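Local coordinates for vacuolar-sorting protein BRO1 (Saccharomyces cerevisiae, PDB 1ZB1), which helps sort cargo proteins into intralumenal vesicles of the multivesicular body and recruits the DOA4 deubiquitinase to endosomes, at residues S257-E268 with F306-L317. Residues are numbered along the deposited sequence; the frame is centred on the assembly and turned at random.
Sequences SLSAYYHGLHLE and FKETLEKKQKEL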
loop_
_atom_site.group_PDB
_atom_site.type_symbol
_atom_site.label_atom_id
_atom_site.label_comp_id
_atom_site.label_asym_id
_atom_site.label_seq_id
_atom_site.Cartn_x
_atom_site.Cartn_y
_atom_site.Cartn_z
ATOM N N SER A 257 0.841 21.988 4.914
ATOM C CA SER A 257 0.047 23.164 5.258
ATOM C C SER A 257 -0.785 22.902 6.509
ATOM O O SER A 257 -0.822 23.725 7.427
ATOM C CB SER A 257 -0.895 23.532 4.106
ATOM O OG SER A 257 -1.809 24.548 4.498
ATOM N N LEU A 258 -1.451 21.751 6.532
ATOM C CA LEU A 258 -2.295 21.368 7.657
ATOM C C LEU A 258 -1.478 21.291 8.940
ATOM O O LEU A 258 -1.961 21.634 10.022
ATOM C CB LEU A 258 -2.951 20.013 7.381
ATOM C CG LEU A 258 -4.221 19.711 8.178
ATOM C CD1 LEU A 258 -5.316 20.676 7.742
ATOM C CD2 LEU A 258 -4.660 18.269 7.939
ATOM N N SER A 259 -0.236 20.838 8.809
ATOM C CA SER A 259 0.666 20.706 9.947
ATOM C C SER A 259 1.017 22.072 10.538
ATOM O O SER A 259 0.969 22.269 11.755
ATOM C CB SER A 259 1.946 19.995 9.512
ATOM O OG SER A 259 2.822 19.832 10.606
ATOM N N ALA A 260 1.380 23.010 9.669
ATOM C CA ALA A 260 1.737 24.360 10.092
ATOM C C ALA A 260 0.536 25.051 10.729
ATOM O O ALA A 260 0.672 25.752 11.730
ATOM C CB ALA A 260 2.235 25.166 8.896
ATOM N N TYR A 261 -0.637 24.854 10.140
ATOM C CA TYR A 261 -1.864 25.446 10.655
ATOM C C TYR A 261 -2.103 25.027 12.104
ATOM O O TYR A 261 -2.260 25.872 12.990
ATOM C CB TYR A 261 -3.051 25.020 9.786
ATOM C CG TYR A 261 -4.421 25.314 10.377
ATOM C CD1 TYR A 261 -4.798 26.616 10.722
ATOM C CD2 TYR A 261 -5.346 24.293 10.571
ATOM C CE1 TYR A 261 -6.061 26.885 11.243
ATOM C CE2 TYR A 261 -6.607 24.549 11.089
ATOM C CZ TYR A 261 -6.960 25.847 11.423
ATOM O OH TYR A 261 -8.209 26.096 11.934
ATOM N N TYR A 262 -2.122 23.722 12.352
ATOM C CA TYR A 262 -2.366 23.241 13.705
ATOM C C TYR A 262 -1.284 23.648 14.699
ATOM O O TYR A 262 -1.586 23.911 15.860
ATOM C CB TYR A 262 -2.584 21.729 13.693
ATOM C CG TYR A 262 -3.998 21.380 13.299
ATOM C CD1 TYR A 262 -5.046 21.516 14.210
ATOM C CD2 TYR A 262 -4.305 20.982 11.997
ATOM C CE1 TYR A 262 -6.360 21.268 13.836
ATOM C CE2 TYR A 262 -5.614 20.735 11.613
ATOM C CZ TYR A 262 -6.636 20.880 12.535
ATOM O OH TYR A 262 -7.933 20.642 12.159
ATOM N N HIS A 263 -0.035 23.723 14.253
ATOM C CA HIS A 263 1.033 24.138 15.152
ATOM C C HIS A 263 0.802 25.609 15.504
ATOM O O HIS A 263 1.156 26.067 16.595
ATOM C CB HIS A 263 2.402 23.959 14.491
ATOM C CG HIS A 263 3.548 24.374 15.361
ATOM N ND1 HIS A 263 4.224 25.563 15.188
ATOM C CD2 HIS A 263 4.120 23.770 16.430
ATOM C CE1 HIS A 263 5.163 25.673 16.111
ATOM N NE2 HIS A 263 5.120 24.598 16.878
ATOM N N GLY A 264 0.197 26.338 14.571
ATOM C CA GLY A 264 -0.093 27.744 14.794
ATOM C C GLY A 264 -1.188 27.894 15.832
ATOM O O GLY A 264 -1.096 28.747 16.714
ATOM N N LEU A 265 -2.227 27.069 15.730
ATOM C CA LEU A 265 -3.326 27.116 16.686
ATOM C C LEU A 265 -2.797 26.805 18.085
ATOM O O LEU A 265 -3.353 27.253 19.088
ATOM C CB LEU A 265 -4.417 26.113 16.307
ATOM C CG LEU A 265 -5.195 26.402 15.020
ATOM C CD1 LEU A 265 -6.276 25.353 14.836
ATOM C CD2 LEU A 265 -5.818 27.792 15.090
ATOM N N HIS A 266 -1.714 26.037 18.141
ATOM C CA HIS A 266 -1.093 25.682 19.409
ATOM C C HIS A 266 -0.326 26.885 19.949
ATOM O O HIS A 266 -0.409 27.206 21.135
ATOM C CB HIS A 266 -0.149 24.491 19.217
ATOM C CG HIS A 266 0.863 24.341 20.308
ATOM N ND1 HIS A 266 2.193 24.663 20.136
ATOM C CD2 HIS A 266 0.735 23.945 21.596
ATOM C CE1 HIS A 266 2.839 24.474 21.272
ATOM N NE2 HIS A 266 1.977 24.040 22.175
ATOM N N LEU A 267 0.420 27.549 19.071
ATOM C CA LEU A 267 1.195 28.721 19.459
ATOM C C LEU A 267 0.285 29.808 20.024
ATOM O O LEU A 267 0.654 30.508 20.967
ATOM C CB LEU A 267 1.975 29.261 18.257
ATOM C CG LEU A 267 3.049 28.324 17.701
ATOM C CD1 LEU A 267 3.717 28.966 16.497
ATOM C CD2 LEU A 267 4.073 28.026 18.780
ATOM N N GLU A 268 -0.904 29.945 19.446
ATOM C CA GLU A 268 -1.869 30.936 19.912
ATOM C C GLU A 268 -2.376 30.516 21.283
ATOM O O GLU A 268 -2.709 31.353 22.122
ATOM C CB GLU A 268 -3.054 31.032 18.949
ATOM C CG GLU A 268 -4.255 31.751 19.549
ATOM C CD GLU A 268 -5.448 31.785 18.622
ATOM O OE1 GLU A 268 -5.756 30.743 18.006
ATOM O OE2 GLU A 268 -6.088 32.851 18.520
ATOM N N PHE A 306 -10.864 25.953 3.195
ATOM C CA PHE A 306 -9.711 25.938 4.082
ATOM C C PHE A 306 -8.912 27.228 3.925
ATOM O O PHE A 306 -8.358 27.743 4.894
ATOM C CB PHE A 306 -8.828 24.715 3.786
ATOM C CG PHE A 306 -7.641 24.585 4.701
ATOM C CD1 PHE A 306 -7.806 24.596 6.086
ATOM C CD2 PHE A 306 -6.358 24.453 4.180
ATOM C CE1 PHE A 306 -6.708 24.481 6.941
ATOM C CE2 PHE A 306 -5.251 24.337 5.021
ATOM C CZ PHE A 306 -5.426 24.352 6.407
ATOM N N LYS A 307 -8.857 27.755 2.706
ATOM C CA LYS A 307 -8.136 28.998 2.454
ATOM C C LYS A 307 -8.785 30.103 3.279
ATOM O O LYS A 307 -8.097 30.951 3.844
ATOM C CB LYS A 307 -8.191 29.363 0.966
ATOM C CG LYS A 307 -7.475 30.660 0.599
ATOM C CD LYS A 307 -7.461 30.855 -0.916
ATOM C CE LYS A 307 -6.743 32.135 -1.336
ATOM N NZ LYS A 307 -7.522 33.363 -1.004
ATOM N N GLU A 308 -10.114 30.077 3.349
ATOM C CA GLU A 308 -10.862 31.069 4.111
ATOM C C GLU A 308 -10.609 30.913 5.605
ATOM O O GLU A 308 -10.464 31.899 6.326
ATOM C CB GLU A 308 -12.362 30.938 3.837
ATOM C CG GLU A 308 -12.783 31.416 2.462
ATOM C CD GLU A 308 -14.289 31.442 2.295
ATOM O OE1 GLU A 308 -14.967 32.094 3.122
ATOM O OE2 GLU A 308 -14.794 30.813 1.339
ATOM N N THR A 309 -10.565 29.668 6.064
ATOM C CA THR A 309 -10.323 29.386 7.472
ATOM C C THR A 309 -8.979 29.964 7.911
ATOM O O THR A 309 -8.874 30.541 8.994
ATOM C CB THR A 309 -10.343 27.868 7.742
ATOM O OG1 THR A 309 -11.650 27.355 7.464
ATOM C CG2 THR A 309 -9.987 27.577 9.193
ATOM N N LEU A 310 -7.959 29.820 7.068
ATOM C CA LEU A 310 -6.633 30.340 7.383
ATOM C C LEU A 310 -6.614 31.859 7.424
ATOM O O LEU A 310 -6.138 32.453 8.388
ATOM C CB LEU A 310 -5.597 29.868 6.360
ATOM C CG LEU A 310 -5.158 28.405 6.391
ATOM C CD1 LEU A 310 -4.072 28.182 5.350
ATOM C CD2 LEU A 310 -4.639 28.054 7.773
ATOM N N GLU A 311 -7.115 32.484 6.364
ATOM C CA GLU A 311 -7.138 33.938 6.291
ATOM C C GLU A 311 -7.911 34.519 7.465
ATOM O O GLU A 311 -7.478 35.485 8.089
ATOM C CB GLU A 311 -7.758 34.395 4.967
ATOM C CG GLU A 311 -6.860 34.143 3.764
ATOM C CD GLU A 311 -7.461 34.628 2.454
ATOM O OE1 GLU A 311 -6.749 34.578 1.428
ATOM O OE2 GLU A 311 -8.638 35.054 2.452
ATOM N N LYS A 312 -9.054 33.914 7.761
ATOM C CA LYS A 312 -9.897 34.354 8.858
ATOM C C LYS A 312 -9.090 34.381 10.158
ATOM O O LYS A 312 -9.074 35.385 10.873
ATOM C CB LYS A 312 -11.089 33.405 8.985
ATOM C CG LYS A 312 -12.319 34.015 9.634
ATOM C CD LYS A 312 -13.572 33.265 9.201
ATOM C CE LYS A 312 -13.718 33.284 7.678
ATOM N NZ LYS A 312 -14.943 32.584 7.193
ATOM N N LYS A 313 -8.408 33.279 10.451
ATOM C CA LYS A 313 -7.599 33.179 11.660
ATOM C C LYS A 313 -6.414 34.135 11.577
ATOM O O LYS A 313 -6.049 34.781 12.557
ATOM C CB LYS A 313 -7.085 31.749 11.836
ATOM C CG LYS A 313 -6.707 31.409 13.263
ATOM C CD LYS A 313 -7.945 31.431 14.150
ATOM C CE LYS A 313 -7.591 31.186 15.598
ATOM N NZ LYS A 313 -6.635 32.217 16.067
ATOM N N GLN A 314 -5.820 34.216 10.393
ATOM C CA GLN A 314 -4.676 35.086 10.153
ATOM C C GLN A 314 -5.032 36.535 10.503
ATOM O O GLN A 314 -4.204 37.274 11.037
ATOM C CB GLN A 314 -4.262 34.980 8.682
ATOM C CG GLN A 314 -2.765 34.803 8.441
ATOM C CD GLN A 314 -2.465 34.172 7.082
ATOM O OE1 GLN A 314 -1.304 34.049 6.682
ATOM N NE2 GLN A 314 -3.514 33.767 6.371
ATOM N N LYS A 315 -6.267 36.929 10.201
ATOM C CA LYS A 315 -6.740 38.283 10.485
ATOM C C LYS A 315 -6.729 38.561 11.983
ATOM O O LYS A 315 -6.032 39.457 12.456
ATOM C CB LYS A 315 -8.169 38.474 9.970
ATOM C CG LYS A 315 -8.355 38.295 8.475
ATOM C CD LYS A 315 -9.813 38.522 8.095
ATOM C CE LYS A 315 -10.067 38.247 6.619
ATOM N NZ LYS A 315 -11.483 38.521 6.242
ATOM N N GLU A 316 -7.519 37.783 12.717
ATOM C CA GLU A 316 -7.644 37.913 14.166
ATOM C C GLU A 316 -6.301 38.082 14.864
ATOM O O GLU A 316 -6.116 39.008 15.654
ATOM C CB GLU A 316 -8.375 36.690 14.726
ATOM C CG GLU A 316 -9.741 36.463 14.090
ATOM C CD GLU A 316 -10.397 35.163 14.526
ATOM O OE1 GLU A 316 -11.495 34.858 14.011
ATOM O OE2 GLU A 316 -9.820 34.447 15.377
ATOM N N LEU A 317 -5.367 37.184 14.572
ATOM C CA LEU A 317 -4.037 37.241 15.170
ATOM C C LEU A 317 -3.354 38.572 14.863
ATOM O O LEU A 317 -2.732 39.181 15.735
ATOM C CB LEU A 317 -3.170 36.091 14.645
ATOM C CG LEU A 317 -3.422 34.667 15.156
ATOM C CD1 LEU A 317 -2.856 34.516 16.555
ATOM C CD2 LEU A 317 -4.907 34.357 15.134
#
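Y261 reaches from helix 242-269 to helix 303-322 and meets F306, L310 and T309, a worked example of how one aromatic side chain can span two helices whose axes, in these segments, come no closer than 11.9 Å and are inclined by 29°. Its path is set at the first torsion: CG lies anti to the backbone N (chi1 167°), which carries the ring across the groove. At the root, Y261 CB lies 4.0 Å from L310 CD2. The ring then divides its neighbours: Y261 CD1 sits 3.3 Å from L310 CD2, a tight approach, whereas CD2 comes within 3.9 Å of F306 CE1. F306 presents its edge to the face of the tyrosine, a T-shaped pair with planes at 84° and centroids 5.5 Å apart; L265 CG lies over the opposite face. At the tip, Y261 OH touches T309 CG2 at 3.6 Å, while T309 OG1 hydrogen-bonds to the carbonyl of G305, one turn back in its own helix. The rim of F306 also receives S257 OG in its plane, beside CE2, and L258 CD1 approaches obliquely at CZ.

Farther along, apolar packing gives way to charge. K313, bent at chi2 and chi4, lays its CE against L265 CD2 (3.9 Å) and turns its ammonium to the carboxylate of E268 in a salt bridge; E316 is at most a long third member of the network, and the doubtful placement of NZ leaves the geometry of both pairings unsure.

The contact thus joins two helices of the Bro1 domain, with helix 275-290 packing on both, against S257, L267 and L317, and helix 208-230 touching L265 and Y262 of helix 242-269.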